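Long-range contact in putative adhesin (Bacteroides fragilis NCTC 9343, PDB 3PET), which is of uncharacterised function but, as a putative lipoprotein with a right-handed beta-helix of the auto-transporter adhesin head family, probably takes part in cell adhesion: residues L90-I103 / T109-D123. Residues are numbered along the deposited sequence; the frame is centred on the assembly and turned at random. Where two conformers were deposited one is given.
Sequences LNGISFKGVGDVHI and TDNLDIESKGVGNVD
D100 meets N121, and N91 meets N111, between two successive coils of the right-handed beta-helix. Strand 92-95 runs parallel to strand 111-116, and 101-103 runs parallel to 122-123. Each coil turns back through a K-G-V-G loop, and the two loops are stacked in register. D100 and N121 lie side by side and point the same way, with carboxylate and amide planes 3° apart. CG of D100 sits beside its own backbone N (chi1 -60°), which brings OD1 to N121 N at 2.8 Å in a nearly straight bond. N121 repeats the pose and passes the pattern on: its OD1 accepts from D141 N, while D100 N is bonded to N31 OD1. A water bridges G99 O and N121 O. In the loops, G97 O accepts from V119 N at 2.9 Å, and G99 N donates to V119 O. G118 CA lies 3.2 Å from G97 O, and G120 CA 3.4 Å from G99 O, which the lack of a side chain allows. The F95 ring lies inside the bend, with G97 N over one face and V101 CG2 over the opposite face, both offset toward the rim. V119 O lies at the ring edge, near its plane, 4.3 Å from F95 CE2. On the outer surface, the aliphatic parts of K96 and K117 run alongside each other, K96 CG to K117 CD 3.7 Å. K96 NZ hydrogen-bonds S94 OG and forms a salt bridge with D25 OD2. At the other end, T109 OG1 donates to L90 O from above the carbonyl plane. N91 ND2 reaches N111 O at 2.9 Å, within both the amide and the carbonyl planes, and makes a weak bond to D110 OD1.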
# COMPACT_ATOMS: atom_id res chain seq x y z
N LEU A 90 21.28 3.76 -17.01
CA LEU A 90 19.89 3.59 -16.58
C LEU A 90 19.34 4.91 -16.07
O LEU A 90 19.92 5.51 -15.15
CB LEU A 90 19.73 2.49 -15.53
CG LEU A 90 18.28 2.04 -15.27
CD1 LEU A 90 17.72 1.24 -16.45
CD2 LEU A 90 18.19 1.24 -14.00
N ASN A 91 18.21 5.36 -16.66
CA ASN A 91 17.51 6.60 -16.30
C ASN A 91 16.11 6.36 -15.75
O ASN A 91 15.52 7.28 -15.20
CB ASN A 91 17.42 7.52 -17.52
CG ASN A 91 18.77 8.00 -17.96
OD1 ASN A 91 19.19 7.72 -19.06
ND2 ASN A 91 19.50 8.68 -17.08
N GLY A 92 15.56 5.17 -15.94
CA GLY A 92 14.21 4.91 -15.47
C GLY A 92 13.87 3.47 -15.23
O GLY A 92 14.32 2.57 -15.95
N ILE A 93 13.07 3.25 -14.17
CA ILE A 93 12.49 1.96 -13.84
C ILE A 93 11.01 2.18 -13.61
O ILE A 93 10.63 2.94 -12.72
CB ILE A 93 13.14 1.19 -12.63
CG1 ILE A 93 14.66 0.99 -12.82
CG2 ILE A 93 12.43 -0.20 -12.44
CD1 ILE A 93 15.39 0.56 -11.54
N SER A 94 10.19 1.51 -14.40
CA SER A 94 8.74 1.47 -14.22
C SER A 94 8.37 0.02 -13.91
O SER A 94 8.55 -0.85 -14.76
CB SER A 94 8.02 1.98 -15.46
OG SER A 94 6.63 1.93 -15.19
N PHE A 95 7.98 -0.25 -12.66
CA PHE A 95 7.69 -1.62 -12.26
C PHE A 95 6.21 -1.78 -11.97
O PHE A 95 5.66 -1.07 -11.13
CB PHE A 95 8.56 -2.07 -11.06
CG PHE A 95 8.35 -3.52 -10.70
CD1 PHE A 95 8.98 -4.53 -11.42
CD2 PHE A 95 7.55 -3.88 -9.63
CE1 PHE A 95 8.81 -5.87 -11.06
CE2 PHE A 95 7.35 -5.22 -9.30
CZ PHE A 95 7.97 -6.21 -10.02
N LYS A 96 5.57 -2.75 -12.65
CA LYS A 96 4.15 -3.02 -12.54
C LYS A 96 3.86 -4.52 -12.37
O LYS A 96 2.81 -4.97 -12.79
CB LYS A 96 3.39 -2.49 -13.79
CG LYS A 96 3.64 -1.02 -14.14
CD LYS A 96 2.96 -0.63 -15.44
CE LYS A 96 3.94 -0.51 -16.58
NZ LYS A 96 4.12 0.91 -17.01
N GLY A 97 4.76 -5.26 -11.74
CA GLY A 97 4.55 -6.69 -11.53
C GLY A 97 4.60 -7.13 -10.09
O GLY A 97 4.25 -6.38 -9.18
N VAL A 98 5.00 -8.39 -9.88
CA VAL A 98 5.13 -8.98 -8.55
C VAL A 98 6.56 -9.43 -8.40
O VAL A 98 7.04 -10.27 -9.17
CB VAL A 98 4.12 -10.14 -8.32
CG1 VAL A 98 4.42 -10.89 -7.01
CG2 VAL A 98 2.68 -9.64 -8.34
N GLY A 99 7.26 -8.83 -7.44
CA GLY A 99 8.67 -9.13 -7.18
C GLY A 99 9.48 -7.92 -6.75
O GLY A 99 9.02 -6.77 -6.82
N ASP A 100 10.71 -8.17 -6.29
CA ASP A 100 11.60 -7.10 -5.83
C ASP A 100 12.53 -6.63 -6.92
O ASP A 100 12.89 -7.43 -7.80
CB ASP A 100 12.42 -7.56 -4.61
CG ASP A 100 11.57 -7.98 -3.41
OD1 ASP A 100 10.49 -7.39 -3.23
OD2 ASP A 100 11.97 -8.90 -2.70
N VAL A 101 12.88 -5.32 -6.91
CA VAL A 101 13.79 -4.74 -7.90
C VAL A 101 15.06 -4.34 -7.16
O VAL A 101 15.00 -3.58 -6.19
CB VAL A 101 13.18 -3.55 -8.72
CG1 VAL A 101 14.16 -3.04 -9.78
CG2 VAL A 101 11.86 -3.96 -9.39
N HIS A 102 16.22 -4.87 -7.62
CA HIS A 102 17.49 -4.58 -6.96
C HIS A 102 18.49 -3.95 -7.89
O HIS A 102 18.55 -4.29 -9.08
CB HIS A 102 18.15 -5.87 -6.41
CG HIS A 102 17.37 -6.62 -5.38
ND1 HIS A 102 17.64 -6.47 -4.03
CD2 HIS A 102 16.40 -7.55 -5.53
CE1 HIS A 102 16.78 -7.27 -3.40
NE2 HIS A 102 16.04 -7.96 -4.27
N ILE A 103 19.32 -3.05 -7.32
CA ILE A 103 20.55 -2.46 -7.88
C ILE A 103 21.52 -2.64 -6.72
O ILE A 103 21.64 -1.76 -5.86
CB ILE A 103 20.44 -1.01 -8.41
CG1 ILE A 103 19.27 -0.82 -9.42
CG2 ILE A 103 21.82 -0.57 -8.98
CD1 ILE A 103 19.17 0.68 -10.10
N THR A 109 24.34 7.83 -12.73
CA THR A 109 23.48 8.36 -13.79
C THR A 109 23.25 9.85 -13.55
O THR A 109 23.53 10.34 -12.46
CB THR A 109 22.14 7.56 -13.80
OG1 THR A 109 21.38 7.91 -14.96
CG2 THR A 109 21.28 7.76 -12.52
N ASP A 110 22.72 10.56 -14.54
CA ASP A 110 22.38 11.97 -14.35
C ASP A 110 21.00 12.04 -13.64
O ASP A 110 20.91 12.56 -12.54
CB ASP A 110 22.40 12.76 -15.68
CG ASP A 110 21.89 12.01 -16.92
OD1 ASP A 110 21.06 11.07 -16.76
OD2 ASP A 110 22.32 12.37 -18.04
N ASN A 111 19.96 11.49 -14.27
CA ASN A 111 18.59 11.49 -13.74
C ASN A 111 18.07 10.09 -13.62
O ASN A 111 18.21 9.31 -14.56
CB ASN A 111 17.64 12.28 -14.66
CG ASN A 111 18.16 13.64 -15.06
OD1 ASN A 111 18.36 14.53 -14.23
ND2 ASN A 111 18.46 13.81 -16.34
N LEU A 112 17.46 9.77 -12.49
CA LEU A 112 16.85 8.47 -12.29
C LEU A 112 15.40 8.67 -11.91
O LEU A 112 15.10 9.41 -10.98
CB LEU A 112 17.60 7.63 -11.24
CG LEU A 112 17.02 6.23 -10.96
CD1 LEU A 112 17.09 5.30 -12.22
CD2 LEU A 112 17.71 5.58 -9.78
N ASP A 113 14.50 8.01 -12.65
CA ASP A 113 13.08 8.06 -12.38
C ASP A 113 12.60 6.64 -11.97
O ASP A 113 12.72 5.69 -12.75
CB ASP A 113 12.32 8.60 -13.61
CG ASP A 113 10.85 8.88 -13.42
OD1 ASP A 113 10.39 8.91 -12.25
OD2 ASP A 113 10.16 9.12 -14.43
N ILE A 114 12.10 6.51 -10.73
CA ILE A 114 11.58 5.24 -10.21
C ILE A 114 10.08 5.36 -10.04
O ILE A 114 9.61 6.25 -9.29
CB ILE A 114 12.28 4.75 -8.91
CG1 ILE A 114 13.81 4.71 -9.07
CG2 ILE A 114 11.72 3.38 -8.46
CD1 ILE A 114 14.51 5.00 -7.83
N GLU A 115 9.33 4.49 -10.75
CA GLU A 115 7.87 4.42 -10.69
C GLU A 115 7.51 2.99 -10.27
O GLU A 115 7.64 2.06 -11.07
CB GLU A 115 7.19 4.82 -12.03
CG GLU A 115 7.63 6.16 -12.63
CD GLU A 115 7.03 7.44 -12.04
OE1 GLU A 115 5.79 7.54 -11.96
OE2 GLU A 115 7.81 8.36 -11.73
N SER A 116 7.16 2.80 -8.98
CA SER A 116 6.79 1.46 -8.51
C SER A 116 5.28 1.38 -8.34
O SER A 116 4.68 2.15 -7.59
CB SER A 116 7.52 1.09 -7.23
OG SER A 116 7.37 2.07 -6.22
N LYS A 117 4.66 0.50 -9.13
CA LYS A 117 3.22 0.33 -9.19
C LYS A 117 2.84 -1.14 -9.04
O LYS A 117 1.79 -1.57 -9.52
CB LYS A 117 2.69 0.86 -10.55
CG LYS A 117 3.22 2.23 -10.99
CD LYS A 117 3.53 2.34 -12.49
CE LYS A 117 2.31 2.61 -13.35
NZ LYS A 117 1.88 4.03 -13.28
N GLY A 118 3.74 -1.94 -8.46
CA GLY A 118 3.50 -3.36 -8.28
C GLY A 118 3.53 -3.80 -6.83
O GLY A 118 3.39 -2.97 -5.92
N VAL A 119 3.64 -5.11 -6.62
CA VAL A 119 3.75 -5.72 -5.28
C VAL A 119 5.18 -6.19 -5.12
O VAL A 119 5.62 -7.11 -5.80
CB VAL A 119 2.73 -6.87 -5.05
CG1 VAL A 119 2.87 -7.45 -3.64
CG2 VAL A 119 1.30 -6.39 -5.30
N GLY A 120 5.92 -5.50 -4.26
CA GLY A 120 7.33 -5.82 -4.04
C GLY A 120 8.13 -4.58 -3.70
O GLY A 120 7.62 -3.46 -3.76
N ASN A 121 9.37 -4.79 -3.29
CA ASN A 121 10.27 -3.71 -2.86
C ASN A 121 11.21 -3.26 -3.96
O ASN A 121 11.40 -3.96 -4.95
CB ASN A 121 11.12 -4.19 -1.66
CG ASN A 121 10.29 -4.59 -0.46
OD1 ASN A 121 9.25 -4.01 -0.17
ND2 ASN A 121 10.71 -5.60 0.26
N VAL A 122 11.80 -2.08 -3.77
CA VAL A 122 12.84 -1.53 -4.64
C VAL A 122 14.02 -1.25 -3.70
O VAL A 122 13.85 -0.59 -2.67
CB VAL A 122 12.42 -0.29 -5.48
CG1 VAL A 122 13.58 0.23 -6.34
CG2 VAL A 122 11.22 -0.61 -6.37
N ASP A 123 15.18 -1.79 -4.01
CA ASP A 123 16.36 -1.62 -3.16
C ASP A 123 17.53 -1.21 -4.03
O ASP A 123 18.03 -2.03 -4.79
CB ASP A 123 16.65 -2.93 -2.37
CG ASP A 123 17.69 -2.82 -1.26
OD1 ASP A 123 18.53 -1.90 -1.32
OD2 ASP A 123 17.70 -3.69 -0.37
O HOH W 1 9.10 -4.00 -6.74
O HOH W 2 13.11 -7.32 -0.41
O HOH W 3 19.56 -4.41 -3.70